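Local atomic coordinates of flavodoxin (Streptococcus pneumoniae serotype 4, PDB entry 5LJL), a protein that binds FMN and probably serves as a low-potential electron donor to a number of redox enzymes. Residues Ser45-Ala50 against Arg108-Thr113. Sequence-based numbering, arbitrary orientation.
Sequences SDFLEA and RVFVST
F47 brings CE2 to the CZ end of the F110 ring, at 3.7 Å from CZ and 4.0 Å from CE1 of F110, and the two side chains cross at about a right angle. The two planes are inclined by 42°, with centroids 5.8 Å apart, an oblique pairing. Both side chains have to span a wide gap, since the CA atoms of F47 and F110 are 11.1 Å apart. F47 manages this with CG anti to its carbonyl carbon (chi1 -74°), which sends the ring out from the turns of 45-50 over the sheet, against V8 and A53. From helix 101-113, F110 rests on A53 and V55 and stacks its ring on Y86. Three residues along, T113 OG1 bonds to F110 O at 2.6 Å, in the carbonyl plane on a lone pair; T113 N reaches the same oxygen, so two donors grip it. In this doubly wound flavodoxin fold, the contact joins the loop ahead of strand 52-56 to a helix packed on the parallel sheet. Carbon alone meets carbon here, so the buried pair relies on dispersion and exclusion of water, while the polar groups nearby, such as T113 OG1 on F110 O, find their partners without entering the contact between the rings.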
loop_
_atom_site.group_PDB
_atom_site.type_symbol
_atom_site.label_atom_id
_atom_site.label_comp_id
_atom_site.label_asym_id
_atom_site.label_seq_id
_atom_site.Cartn_x
_atom_site.Cartn_y
_atom_site.Cartn_z
ATOM N N SER A 45 -8.635 -1.540 11.094
ATOM C CA SER A 45 -8.125 -1.564 12.459
ATOM C C SER A 45 -7.072 -2.629 12.750
ATOM O O SER A 45 -6.312 -2.522 13.759
ATOM C CB SER A 45 -9.294 -1.619 13.479
ATOM O OG SER A 45 -10.009 -2.816 13.316
ATOM N N ASP A 46 -6.950 -3.639 11.901
ATOM C CA ASP A 46 -5.896 -4.629 12.028
ATOM C C ASP A 46 -4.530 -3.966 11.981
ATOM O O ASP A 46 -3.577 -4.503 12.539
ATOM C CB ASP A 46 -5.942 -5.741 10.998
ATOM C CG ASP A 46 -7.256 -6.485 10.957
ATOM O OD1 ASP A 46 -7.399 -7.208 9.951
ATOM O OD2 ASP A 46 -8.088 -6.374 11.898
ATOM N N PHE A 47 -4.438 -2.807 11.343
ATOM C CA PHE A 47 -3.173 -2.009 11.357
ATOM C C PHE A 47 -2.631 -1.675 12.750
ATOM O O PHE A 47 -1.381 -1.499 12.891
ATOM C CB PHE A 47 -3.333 -0.730 10.517
ATOM C CG PHE A 47 -3.325 -0.957 8.982
ATOM C CD1 PHE A 47 -2.587 -1.967 8.368
ATOM C CD2 PHE A 47 -3.980 -0.014 8.143
ATOM C CE1 PHE A 47 -2.573 -2.097 6.973
ATOM C CE2 PHE A 47 -3.929 -0.138 6.714
ATOM C CZ PHE A 47 -3.204 -1.184 6.176
ATOM N N LEU A 48 -3.525 -1.540 13.742
ATOM C CA LEU A 48 -3.022 -1.315 15.135
ATOM C C LEU A 48 -2.042 -2.348 15.607
ATOM O O LEU A 48 -1.199 -2.038 16.454
ATOM C CB LEU A 48 -4.164 -1.175 16.132
ATOM C CG LEU A 48 -5.052 0.067 15.893
ATOM C CD1 LEU A 48 -6.424 0.011 16.569
ATOM C CD2 LEU A 48 -4.287 1.348 16.204
ATOM N N GLU A 49 -2.187 -3.578 15.114
ATOM C CA GLU A 49 -1.310 -4.681 15.482
ATOM C C GLU A 49 0.033 -4.702 14.793
ATOM O O GLU A 49 0.937 -5.428 15.213
ATOM C CB GLU A 49 -2.027 -6.013 15.270
ATOM C CG GLU A 49 -3.245 -6.154 16.175
ATOM C CD GLU A 49 -4.263 -7.185 15.716
ATOM O OE1 GLU A 49 -4.661 -7.140 14.520
ATOM O OE2 GLU A 49 -4.722 -8.005 16.582
ATOM N N ALA A 50 0.216 -3.952 13.706
ATOM C CA ALA A 50 1.438 -4.062 12.930
ATOM C C ALA A 50 2.427 -2.938 13.198
ATOM O O ALA A 50 2.079 -1.885 13.699
ATOM C CB ALA A 50 1.085 -4.050 11.476
ATOM N N ARG A 108 -2.582 10.616 1.802
ATOM C CA ARG A 108 -3.159 11.678 2.641
ATOM C C ARG A 108 -3.944 11.161 3.814
ATOM O O ARG A 108 -3.822 11.694 4.926
ATOM C CB ARG A 108 -4.003 12.635 1.780
ATOM C CG ARG A 108 -3.181 13.408 0.781
ATOM C CD ARG A 108 -2.453 14.623 1.384
ATOM N NE ARG A 108 -1.989 15.555 0.303
ATOM C CZ ARG A 108 -1.946 16.905 0.345
ATOM N NH1 ARG A 108 -2.335 17.600 1.420
ATOM N NH2 ARG A 108 -1.520 17.578 -0.727
ATOM N N VAL A 109 -4.748 10.126 3.615
ATOM C CA VAL A 109 -5.473 9.543 4.712
ATOM C C VAL A 109 -4.549 8.968 5.776
ATOM O O VAL A 109 -4.800 9.145 7.006
ATOM C CB VAL A 109 -6.636 8.608 4.255
ATOM C CG1 VAL A 109 -6.138 7.250 3.897
ATOM C CG2 VAL A 109 -7.650 8.469 5.393
ATOM N N PHE A 110 -3.451 8.307 5.360
ATOM C CA PHE A 110 -2.459 7.864 6.330
ATOM C C PHE A 110 -1.808 9.040 7.146
ATOM O O PHE A 110 -1.686 8.934 8.401
ATOM C CB PHE A 110 -1.370 7.034 5.677
ATOM C CG PHE A 110 -1.688 5.559 5.592
ATOM C CD1 PHE A 110 -1.828 4.787 6.739
ATOM C CD2 PHE A 110 -1.657 4.933 4.352
ATOM C CE1 PHE A 110 -2.021 3.426 6.644
ATOM C CE2 PHE A 110 -1.779 3.533 4.250
ATOM C CZ PHE A 110 -1.991 2.789 5.404
ATOM N N VAL A 111 -1.507 10.117 6.464
ATOM C CA VAL A 111 -0.942 11.328 7.130
ATOM C C VAL A 111 -1.947 11.734 8.250
ATOM O O VAL A 111 -1.526 12.015 9.404
ATOM C CB VAL A 111 -0.787 12.511 6.216
ATOM C CG1 VAL A 111 -0.460 13.746 7.068
ATOM C CG2 VAL A 111 0.316 12.314 5.207
ATOM N N SER A 112 -3.228 11.728 7.889
ATOM C CA SER A 112 -4.289 12.192 8.838
ATOM C C SER A 112 -4.389 11.357 10.112
ATOM O O SER A 112 -4.831 11.892 11.119
ATOM C CB SER A 112 -5.634 12.358 8.128
ATOM O OG SER A 112 -6.397 11.151 7.971
ATOM N N THR A 113 -3.992 10.081 10.093
ATOM C CA THR A 113 -4.024 9.183 11.228
ATOM C C THR A 113 -2.867 9.380 12.218
ATOM O O THR A 113 -2.913 8.837 13.330
ATOM C CB THR A 113 -3.948 7.708 10.819
ATOM O OG1 THR A 113 -2.631 7.357 10.303
ATOM C CG2 THR A 113 -5.061 7.313 9.846
#